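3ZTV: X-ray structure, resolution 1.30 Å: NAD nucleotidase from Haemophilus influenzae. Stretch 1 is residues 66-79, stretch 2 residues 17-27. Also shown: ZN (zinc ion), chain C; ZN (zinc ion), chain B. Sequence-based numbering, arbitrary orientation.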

# COMPACT_ATOMS: atom_id res chain seq x y z
N LEU A 66 28.52 5.49 -1.27
CA LEU A 66 27.30 4.67 -1.31
C LEU A 66 27.26 3.67 -2.46
O LEU A 66 27.76 3.94 -3.56
CB LEU A 66 26.07 5.58 -1.44
CG LEU A 66 25.94 6.71 -0.42
CD1 LEU A 66 24.79 7.63 -0.82
CD2 LEU A 66 25.76 6.19 1.00
N HIS A 67 26.61 2.54 -2.20
CA HIS A 67 26.35 1.52 -3.23
C HIS A 67 24.84 1.25 -3.27
O HIS A 67 24.26 0.80 -2.27
CB HIS A 67 27.12 0.24 -2.90
CG HIS A 67 27.12 -0.76 -4.02
ND1 HIS A 67 25.97 -1.22 -4.63
CD2 HIS A 67 28.15 -1.40 -4.62
CE1 HIS A 67 26.30 -2.09 -5.57
NE2 HIS A 67 27.61 -2.23 -5.58
N ALA A 68 24.19 1.55 -4.39
CA ALA A 68 22.73 1.46 -4.46
C ALA A 68 22.15 0.10 -4.88
O ALA A 68 21.00 0.05 -5.37
CB ALA A 68 22.17 2.58 -5.34
N GLY A 69 22.90 -0.99 -4.70
CA GLY A 69 22.35 -2.33 -4.85
C GLY A 69 22.69 -3.08 -6.13
O GLY A 69 23.31 -2.54 -7.05
N ASP A 70 22.32 -4.37 -6.16
CA ASP A 70 22.76 -5.32 -7.19
C ASP A 70 24.29 -5.35 -7.30
O ASP A 70 24.89 -5.13 -8.38
CB ASP A 70 22.14 -5.01 -8.56
CG ASP A 70 20.71 -5.51 -8.71
OD1 ASP A 70 20.15 -6.16 -7.79
OD2 ASP A 70 20.15 -5.23 -9.80
N ALA A 71 24.91 -5.64 -6.17
CA ALA A 71 26.31 -5.97 -6.12
C ALA A 71 26.56 -7.29 -6.84
O ALA A 71 27.59 -7.44 -7.51
CB ALA A 71 26.77 -6.06 -4.68
N ILE A 72 25.63 -8.23 -6.71
CA ILE A 72 25.88 -9.61 -7.17
C ILE A 72 25.07 -10.05 -8.38
O ILE A 72 23.97 -9.52 -8.63
CB ILE A 72 25.70 -10.64 -6.03
CG1 ILE A 72 24.28 -10.58 -5.44
CG2 ILE A 72 26.78 -10.46 -4.98
CD1 ILE A 72 23.97 -11.79 -4.57
N THR A 73 25.64 -11.01 -9.11
CA THR A 73 25.09 -11.72 -10.27
C THR A 73 25.37 -10.96 -11.56
O THR A 73 25.16 -9.75 -11.64
CB THR A 73 23.57 -12.10 -10.18
OG1 THR A 73 22.74 -10.98 -10.51
CG2 THR A 73 23.22 -12.67 -8.82
N GLY A 74 25.87 -11.69 -12.55
CA GLY A 74 26.12 -11.13 -13.87
C GLY A 74 27.38 -11.66 -14.53
O GLY A 74 27.53 -11.51 -15.74
N THR A 75 28.28 -12.25 -13.74
CA THR A 75 29.52 -12.84 -14.27
C THR A 75 29.90 -14.04 -13.42
O THR A 75 29.32 -14.29 -12.36
CB THR A 75 30.71 -11.87 -14.22
OG1 THR A 75 31.19 -11.82 -12.87
CG2 THR A 75 30.34 -10.46 -14.71
N LEU A 76 30.92 -14.79 -13.87
CA LEU A 76 31.42 -15.93 -13.10
C LEU A 76 32.04 -15.52 -11.77
O LEU A 76 32.25 -16.36 -10.89
CB LEU A 76 32.41 -16.77 -13.91
CG LEU A 76 31.83 -17.61 -15.05
CD1 LEU A 76 32.96 -18.30 -15.80
CD2 LEU A 76 30.85 -18.64 -14.52
N TYR A 77 32.34 -14.23 -11.59
CA TYR A 77 32.84 -13.78 -10.29
C TYR A 77 31.80 -13.94 -9.19
O TYR A 77 32.15 -14.07 -8.02
CB TYR A 77 33.34 -12.33 -10.35
CG TYR A 77 34.72 -12.20 -10.96
CD1 TYR A 77 35.85 -12.62 -10.25
CD2 TYR A 77 34.90 -11.67 -12.22
CE1 TYR A 77 37.12 -12.50 -10.80
CE2 TYR A 77 36.18 -11.55 -12.79
CZ TYR A 77 37.28 -11.97 -12.06
OH TYR A 77 38.55 -11.87 -12.60
N PHE A 78 30.51 -13.95 -9.56
CA PHE A 78 29.50 -14.33 -8.59
C PHE A 78 29.39 -15.84 -8.48
O PHE A 78 29.52 -16.41 -7.40
CB PHE A 78 28.11 -13.77 -8.91
CG PHE A 78 27.08 -14.32 -7.99
CD1 PHE A 78 27.09 -13.98 -6.66
CD2 PHE A 78 26.17 -15.27 -8.42
CE1 PHE A 78 26.18 -14.51 -5.77
CE2 PHE A 78 25.25 -15.81 -7.54
CZ PHE A 78 25.26 -15.43 -6.22
N THR A 79 29.11 -16.48 -9.62
CA THR A 79 28.80 -17.90 -9.68
C THR A 79 29.82 -18.79 -8.98
O THR A 79 29.46 -19.71 -8.26
CB THR A 79 28.69 -18.33 -11.15
OG1 THR A 79 27.83 -17.42 -11.85
CG2 THR A 79 28.14 -19.75 -11.26
ZN ZN C . 20.86 -4.19 -11.81
ZN ZN B . 18.24 -4.26 -9.92
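Stretch 2 17-27: HINDHHSYLEP

Stretch 2 runs parallel to stretch 1, first as a neighbouring strand and then as a loop. Leu66 pairs with His17 (CA–CA 4.6 Å) and His67 with Ile18 (CA–CA 5.1 Å). The side chains of Leu66 and His17 leave from one face of the sheet, those of His67 and Ile18 from the other. The ladder rests on two nearly linear hydrogen bonds, Ile18 N to Leu66 O (3.0 Å, 162°) and Ala68 N to Ile18 O (2.9 Å, 164°). Ile18 has chi1 near p, and its CG1 lies 4.1 Å from the centroid of the His67 ring, off-centre.

Beyond the strand, Asn19 CB meets Ala68 CB at 3.8 Å. Asp20, with positive phi (58/43), donates from N to Gly69 O (2.8 Å). Its OD1 lies 3.0 Å from Asp70 OD2, a closeness explained by shared metal binding: the chain C zinc takes Asp20 OD1 at 2.0 Å, His22 NE2 at 2.1 Å and Asp70 OD2 at 2.4 Å. Asp70 OD2 also binds the chain B zinc, at 2.1 Å, thus bridging the two ions.

His21 opens a type I' turn to Tyr24, closed by Tyr24 N to His21 O (2.9 Å). Its ND1 is hydrogen-bonded to His67 NE2 (2.9 Å), so the rings meet rim to rim with planes at 72°. His22 is anchored by N to Asp70 O (3.0 Å) and ND1 to Thr73 O (2.9 Å), while Asp70 CB covers its ring face. Ser23 N donates to Ala71 O (3.0 Å), its OG accepts from Thr73 N (3.1 Å), and its O accepts from Thr75 OG1 (2.8 Å).

Thr75 CG2 lies over the Tyr24 ring, 3.8 Å from its centroid. Leu25 CB similarly sits 4.1 Å from the Tyr77 ring centroid, and Glu26 OE2 receives the Tyr77 OH hydrogen bond (2.7 Å). Pro27 makes no contact.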

# COMPACT_ATOMS: atom_id res chain seq x y z
N HIS A 17 29.01 7.70 -5.39
CA HIS A 17 28.14 6.54 -5.45
C HIS A 17 28.31 5.69 -6.71
O HIS A 17 28.68 6.18 -7.78
CB HIS A 17 26.68 6.98 -5.30
CG HIS A 17 26.17 7.76 -6.47
ND1 HIS A 17 26.43 9.10 -6.67
CD2 HIS A 17 25.38 7.38 -7.50
CE1 HIS A 17 25.84 9.50 -7.78
NE2 HIS A 17 25.19 8.47 -8.30
N ILE A 18 28.07 4.39 -6.54
CA ILE A 18 27.93 3.45 -7.66
C ILE A 18 26.66 2.61 -7.47
O ILE A 18 26.05 2.62 -6.38
CB ILE A 18 29.15 2.50 -7.84
CG1 ILE A 18 29.22 1.39 -6.78
CG2 ILE A 18 30.45 3.27 -7.87
CD1 ILE A 18 30.20 0.26 -7.15
N ASN A 19 26.29 1.84 -8.49
CA ASN A 19 25.12 0.96 -8.39
C ASN A 19 25.23 -0.13 -9.44
O ASN A 19 25.86 0.06 -10.48
CB ASN A 19 23.82 1.74 -8.61
CG ASN A 19 23.78 2.39 -9.98
OD1 ASN A 19 23.20 1.85 -10.94
ND2 ASN A 19 24.39 3.56 -10.09
N ASP A 20 24.62 -1.28 -9.16
CA ASP A 20 24.42 -2.30 -10.19
C ASP A 20 25.73 -2.78 -10.82
O ASP A 20 25.84 -2.94 -12.04
CB ASP A 20 23.44 -1.81 -11.26
CG ASP A 20 22.04 -1.61 -10.72
OD1 ASP A 20 21.25 -2.59 -10.67
OD2 ASP A 20 21.71 -0.48 -10.32
N HIS A 21 26.74 -2.99 -9.99
CA HIS A 21 27.98 -3.51 -10.55
C HIS A 21 27.88 -4.97 -11.03
O HIS A 21 28.64 -5.37 -11.91
CB HIS A 21 29.23 -3.22 -9.68
CG HIS A 21 29.53 -4.22 -8.61
ND1 HIS A 21 29.10 -4.08 -7.30
CD2 HIS A 21 30.30 -5.34 -8.63
CE1 HIS A 21 29.56 -5.08 -6.58
NE2 HIS A 21 30.30 -5.86 -7.36
N HIS A 22 26.92 -5.72 -10.50
CA HIS A 22 26.58 -7.05 -11.04
C HIS A 22 27.81 -7.95 -11.22
O HIS A 22 27.97 -8.60 -12.26
CB HIS A 22 25.82 -6.91 -12.35
CG HIS A 22 24.37 -6.56 -12.18
ND1 HIS A 22 23.41 -7.48 -11.81
CD2 HIS A 22 23.70 -5.39 -12.37
CE1 HIS A 22 22.23 -6.89 -11.74
NE2 HIS A 22 22.37 -5.63 -12.10
N SER A 23 28.70 -7.93 -10.24
CA SER A 23 29.87 -8.81 -10.23
C SER A 23 30.87 -8.53 -11.35
O SER A 23 31.70 -9.39 -11.67
CB SER A 23 29.45 -10.29 -10.22
OG SER A 23 28.68 -10.58 -9.06
N TYR A 24 30.81 -7.32 -11.93
CA TYR A 24 31.79 -6.92 -12.95
C TYR A 24 33.06 -6.42 -12.26
O TYR A 24 33.28 -5.21 -12.10
CB TYR A 24 31.23 -5.84 -13.88
CG TYR A 24 30.40 -6.41 -15.00
CD1 TYR A 24 29.15 -6.95 -14.76
CD2 TYR A 24 30.88 -6.42 -16.31
CE1 TYR A 24 28.39 -7.48 -15.79
CE2 TYR A 24 30.13 -6.95 -17.35
CZ TYR A 24 28.88 -7.47 -17.08
OH TYR A 24 28.15 -7.99 -18.12
N LEU A 25 33.91 -7.36 -11.86
CA LEU A 25 35.15 -6.98 -11.19
C LEU A 25 36.20 -6.47 -12.17
O LEU A 25 37.03 -5.63 -11.82
CB LEU A 25 35.73 -8.16 -10.39
CG LEU A 25 35.28 -8.26 -8.93
CD1 LEU A 25 33.77 -8.27 -8.79
CD2 LEU A 25 35.89 -9.48 -8.27
N GLU A 26 36.16 -6.96 -13.40
CA GLU A 26 37.11 -6.55 -14.43
C GLU A 26 36.45 -5.51 -15.33
O GLU A 26 35.23 -5.38 -15.34
CB GLU A 26 37.54 -7.76 -15.28
CG GLU A 26 38.33 -8.82 -14.52
CD GLU A 26 38.87 -9.91 -15.44
OE1 GLU A 26 39.52 -9.57 -16.45
OE2 GLU A 26 38.65 -11.10 -15.15
N PRO A 27 37.26 -4.77 -16.10
CA PRO A 27 36.73 -3.85 -17.10
C PRO A 27 35.93 -4.60 -18.16
O PRO A 27 36.04 -5.84 -18.26
CB PRO A 27 38.00 -3.24 -17.73
CG PRO A 27 39.05 -3.40 -16.68
CD PRO A 27 38.74 -4.73 -16.05
O HOH W 1 26.17 -9.66 -17.32
O HOH W 2 18.79 -4.22 -11.85